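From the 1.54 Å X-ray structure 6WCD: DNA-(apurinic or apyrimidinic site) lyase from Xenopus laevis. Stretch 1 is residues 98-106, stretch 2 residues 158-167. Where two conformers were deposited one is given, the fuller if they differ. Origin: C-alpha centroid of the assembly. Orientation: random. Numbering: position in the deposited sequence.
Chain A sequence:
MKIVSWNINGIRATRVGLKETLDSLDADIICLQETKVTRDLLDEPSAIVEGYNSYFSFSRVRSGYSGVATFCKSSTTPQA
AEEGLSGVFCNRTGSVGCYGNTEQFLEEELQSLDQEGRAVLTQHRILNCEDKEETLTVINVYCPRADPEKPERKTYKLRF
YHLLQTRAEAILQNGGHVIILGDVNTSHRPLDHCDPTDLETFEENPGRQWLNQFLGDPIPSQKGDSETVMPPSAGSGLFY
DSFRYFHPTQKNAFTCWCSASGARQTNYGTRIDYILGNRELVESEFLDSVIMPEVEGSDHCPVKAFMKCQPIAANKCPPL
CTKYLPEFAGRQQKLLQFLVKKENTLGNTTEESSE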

# COMPACT_ATOMS: atom_id res chain seq x y z
N CYS A 98 -11.28 -12.89 -6.40
CA CYS A 98 -12.36 -11.91 -6.16
C CYS A 98 -12.09 -10.61 -6.93
O CYS A 98 -11.84 -9.57 -6.37
CB CYS A 98 -12.49 -11.56 -4.67
SG CYS A 98 -12.82 -12.97 -3.62
N TYR A 99 -12.17 -10.72 -8.26
CA TYR A 99 -11.75 -9.61 -9.13
C TYR A 99 -12.79 -8.50 -9.30
O TYR A 99 -12.41 -7.35 -9.55
CB TYR A 99 -11.35 -10.20 -10.47
CG TYR A 99 -10.13 -11.07 -10.33
CD1 TYR A 99 -8.92 -10.53 -9.97
CD2 TYR A 99 -10.21 -12.42 -10.49
CE1 TYR A 99 -7.80 -11.34 -9.81
CE2 TYR A 99 -9.09 -13.24 -10.33
CZ TYR A 99 -7.89 -12.69 -10.00
OH TYR A 99 -6.78 -13.51 -9.83
N GLY A 100 -14.06 -8.80 -9.17
CA GLY A 100 -15.11 -7.85 -9.47
C GLY A 100 -15.33 -7.72 -10.98
O GLY A 100 -14.67 -8.34 -11.81
N ASN A 101 -16.31 -6.89 -11.32
CA ASN A 101 -16.77 -6.75 -12.68
C ASN A 101 -15.90 -5.71 -13.38
O ASN A 101 -15.95 -4.53 -13.05
CB ASN A 101 -18.24 -6.35 -12.70
CG ASN A 101 -18.79 -6.22 -14.10
OD1 ASN A 101 -18.05 -5.98 -15.02
ND2 ASN A 101 -20.10 -6.40 -14.25
N THR A 102 -15.10 -6.15 -14.35
CA THR A 102 -14.23 -5.21 -15.07
C THR A 102 -14.67 -5.06 -16.52
O THR A 102 -13.85 -4.77 -17.39
CB THR A 102 -12.75 -5.60 -14.96
OG1 THR A 102 -12.57 -6.93 -15.45
CG2 THR A 102 -12.28 -5.53 -13.53
N GLU A 103 -15.97 -5.23 -16.79
CA GLU A 103 -16.52 -5.09 -18.14
C GLU A 103 -16.13 -3.79 -18.81
O GLU A 103 -15.99 -3.73 -20.03
CB GLU A 103 -18.05 -5.20 -18.06
CG GLU A 103 -18.74 -5.62 -19.34
CD GLU A 103 -20.18 -6.06 -19.07
OE1 GLU A 103 -20.73 -5.65 -18.03
OE2 GLU A 103 -20.74 -6.81 -19.89
N GLN A 104 -15.96 -2.73 -18.03
CA GLN A 104 -15.63 -1.42 -18.59
C GLN A 104 -14.17 -1.30 -19.01
O GLN A 104 -13.81 -0.29 -19.60
CB GLN A 104 -15.87 -0.32 -17.56
CG GLN A 104 -17.28 -0.19 -17.04
CD GLN A 104 -17.31 0.25 -15.59
OE1 GLN A 104 -16.34 0.05 -14.85
NE2 GLN A 104 -18.41 0.84 -15.17
N PHE A 105 -13.33 -2.28 -18.71
CA PHE A 105 -11.92 -2.26 -19.09
C PHE A 105 -11.57 -3.31 -20.16
O PHE A 105 -11.75 -4.52 -19.93
CB PHE A 105 -11.04 -2.58 -17.86
CG PHE A 105 -11.23 -1.68 -16.67
CD1 PHE A 105 -12.23 -1.88 -15.76
CD2 PHE A 105 -10.27 -0.69 -16.39
CE1 PHE A 105 -12.34 -1.07 -14.61
CE2 PHE A 105 -10.40 0.13 -15.30
CZ PHE A 105 -11.40 -0.06 -14.41
N LEU A 106 -10.93 -2.88 -21.25
CA LEU A 106 -10.29 -3.84 -22.16
C LEU A 106 -9.23 -4.63 -21.41
O LEU A 106 -8.58 -4.11 -20.52
CB LEU A 106 -9.60 -3.12 -23.33
CG LEU A 106 -10.27 -2.22 -24.36
CD1 LEU A 106 -9.22 -1.51 -25.25
CD2 LEU A 106 -11.17 -2.99 -25.24
N LEU A 158 -6.88 7.92 -13.01
CA LEU A 158 -8.29 7.79 -12.63
C LEU A 158 -8.78 6.36 -12.89
O LEU A 158 -9.54 5.82 -12.09
CB LEU A 158 -9.12 8.83 -13.37
CG LEU A 158 -8.71 10.28 -13.06
CD1 LEU A 158 -9.44 11.26 -13.96
CD2 LEU A 158 -9.04 10.59 -11.62
N ARG A 159 -8.31 5.75 -13.98
CA ARG A 159 -8.67 4.35 -14.24
C ARG A 159 -8.07 3.41 -13.23
O ARG A 159 -8.71 2.44 -12.82
CB ARG A 159 -8.28 3.99 -15.66
CG ARG A 159 -9.08 4.78 -16.72
CD ARG A 159 -10.51 4.38 -16.75
NE ARG A 159 -10.64 3.13 -17.48
CZ ARG A 159 -11.80 2.63 -17.85
NH1 ARG A 159 -12.92 3.20 -17.44
NH2 ARG A 159 -11.82 1.56 -18.64
N PHE A 160 -6.86 3.71 -12.72
CA PHE A 160 -6.27 2.91 -11.65
C PHE A 160 -7.10 2.98 -10.39
O PHE A 160 -7.36 1.97 -9.76
CB PHE A 160 -4.84 3.39 -11.41
CG PHE A 160 -4.07 2.53 -10.47
CD1 PHE A 160 -4.06 2.76 -9.11
CD2 PHE A 160 -3.31 1.48 -10.95
CE1 PHE A 160 -3.32 1.93 -8.24
CE2 PHE A 160 -2.58 0.65 -10.09
CZ PHE A 160 -2.58 0.89 -8.75
N TYR A 161 -7.56 4.19 -10.02
CA TYR A 161 -8.45 4.34 -8.90
C TYR A 161 -9.73 3.52 -9.08
O TYR A 161 -10.18 2.87 -8.12
CB TYR A 161 -8.83 5.79 -8.74
CG TYR A 161 -7.79 6.72 -8.15
CD1 TYR A 161 -6.79 6.29 -7.33
CD2 TYR A 161 -7.92 8.09 -8.36
CE1 TYR A 161 -5.90 7.22 -6.75
CE2 TYR A 161 -7.04 9.01 -7.76
CZ TYR A 161 -6.04 8.54 -6.95
OH TYR A 161 -5.18 9.50 -6.34
N HIS A 162 -10.29 3.53 -10.29
CA HIS A 162 -11.53 2.78 -10.49
C HIS A 162 -11.27 1.29 -10.39
O HIS A 162 -12.06 0.56 -9.76
CB HIS A 162 -12.10 3.15 -11.86
CG HIS A 162 -13.43 2.53 -12.16
ND1 HIS A 162 -14.51 2.64 -11.32
CD2 HIS A 162 -13.86 1.85 -13.25
CE1 HIS A 162 -15.55 2.02 -11.86
NE2 HIS A 162 -15.18 1.52 -13.02
N LEU A 163 -10.15 0.83 -10.91
CA LEU A 163 -9.81 -0.59 -10.75
C LEU A 163 -9.57 -0.97 -9.28
O LEU A 163 -9.98 -2.05 -8.82
CB LEU A 163 -8.57 -0.92 -11.60
CG LEU A 163 -8.08 -2.39 -11.59
CD1 LEU A 163 -9.17 -3.23 -12.18
CD2 LEU A 163 -6.79 -2.47 -12.43
N LEU A 164 -8.86 -0.14 -8.55
CA LEU A 164 -8.62 -0.37 -7.13
C LEU A 164 -9.92 -0.48 -6.37
O LEU A 164 -10.10 -1.41 -5.57
CB LEU A 164 -7.77 0.77 -6.59
CG LEU A 164 -7.58 0.81 -5.07
CD1 LEU A 164 -6.90 -0.45 -4.56
CD2 LEU A 164 -6.74 2.05 -4.74
N GLN A 165 -10.86 0.44 -6.60
CA GLN A 165 -12.17 0.36 -5.95
C GLN A 165 -12.87 -0.93 -6.30
O GLN A 165 -13.45 -1.62 -5.42
CB GLN A 165 -13.01 1.58 -6.29
CG GLN A 165 -14.37 1.53 -5.70
CD GLN A 165 -15.08 2.84 -5.79
OE1 GLN A 165 -14.69 3.73 -6.53
NE2 GLN A 165 -16.20 2.94 -5.05
N THR A 166 -12.89 -1.27 -7.58
CA THR A 166 -13.57 -2.48 -8.02
C THR A 166 -13.02 -3.69 -7.29
O THR A 166 -13.77 -4.55 -6.80
CB THR A 166 -13.41 -2.64 -9.53
OG1 THR A 166 -14.07 -1.56 -10.21
CG2 THR A 166 -14.08 -3.93 -10.02
N ARG A 167 -11.70 -3.82 -7.24
CA ARG A 167 -11.11 -5.01 -6.64
C ARG A 167 -11.35 -5.04 -5.13
O ARG A 167 -11.68 -6.08 -4.57
CB ARG A 167 -9.62 -5.06 -6.95
CG ARG A 167 -8.94 -6.31 -6.38
CD ARG A 167 -9.47 -7.57 -7.07
NE ARG A 167 -8.87 -8.81 -6.59
CZ ARG A 167 -7.66 -9.23 -6.93
NH1 ARG A 167 -6.89 -8.50 -7.70
NH2 ARG A 167 -7.19 -10.40 -6.47

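An irregular segment can dock against a helix by presenting backbone carbonyls and aromatic rings to the side chains along one side of that helix, and residues 98–106 of this lyase illustrate the principle against the helix 158–167. The loop has no regular secondary structure of its own, but a type I turn runs from Thr102 to Phe105, with a hydrogen bond from Phe105 N to Thr102 O at 2.9 Å.

Phe105 covers the most surface. One face of its ring receives the Arg159 guanidinium, an off-centre cation-pi contact with Arg159 CZ 4.2 Å from the centroid of the Phe105 ring; the opposite face meets Leu163 CD1. The cation thus lies against the ring's electron cloud while NH2 of Arg159 donates a 2.9 Å hydrogen bond to Gln104 O, so charge and directional bonding are used together. Nearby, His162 NE2 donates to Gln104 OE1 at 2.6 Å, and its ring meets that of Phe105 rim to rim.

At the other end Arg167 also meets a ring and a carbonyl: Tyr99 CE1 lies over its guanidinium, 3.5 Å from Arg167 NH2, while Cys98 O sits at its edge, 3.1 Å from Arg167 NE. Between these anchors, Thr166 CG2 packs 3.6 Å from Asn101 O and 4.1 Å from Gly100 CA, where a beta carbon would clash with that methyl.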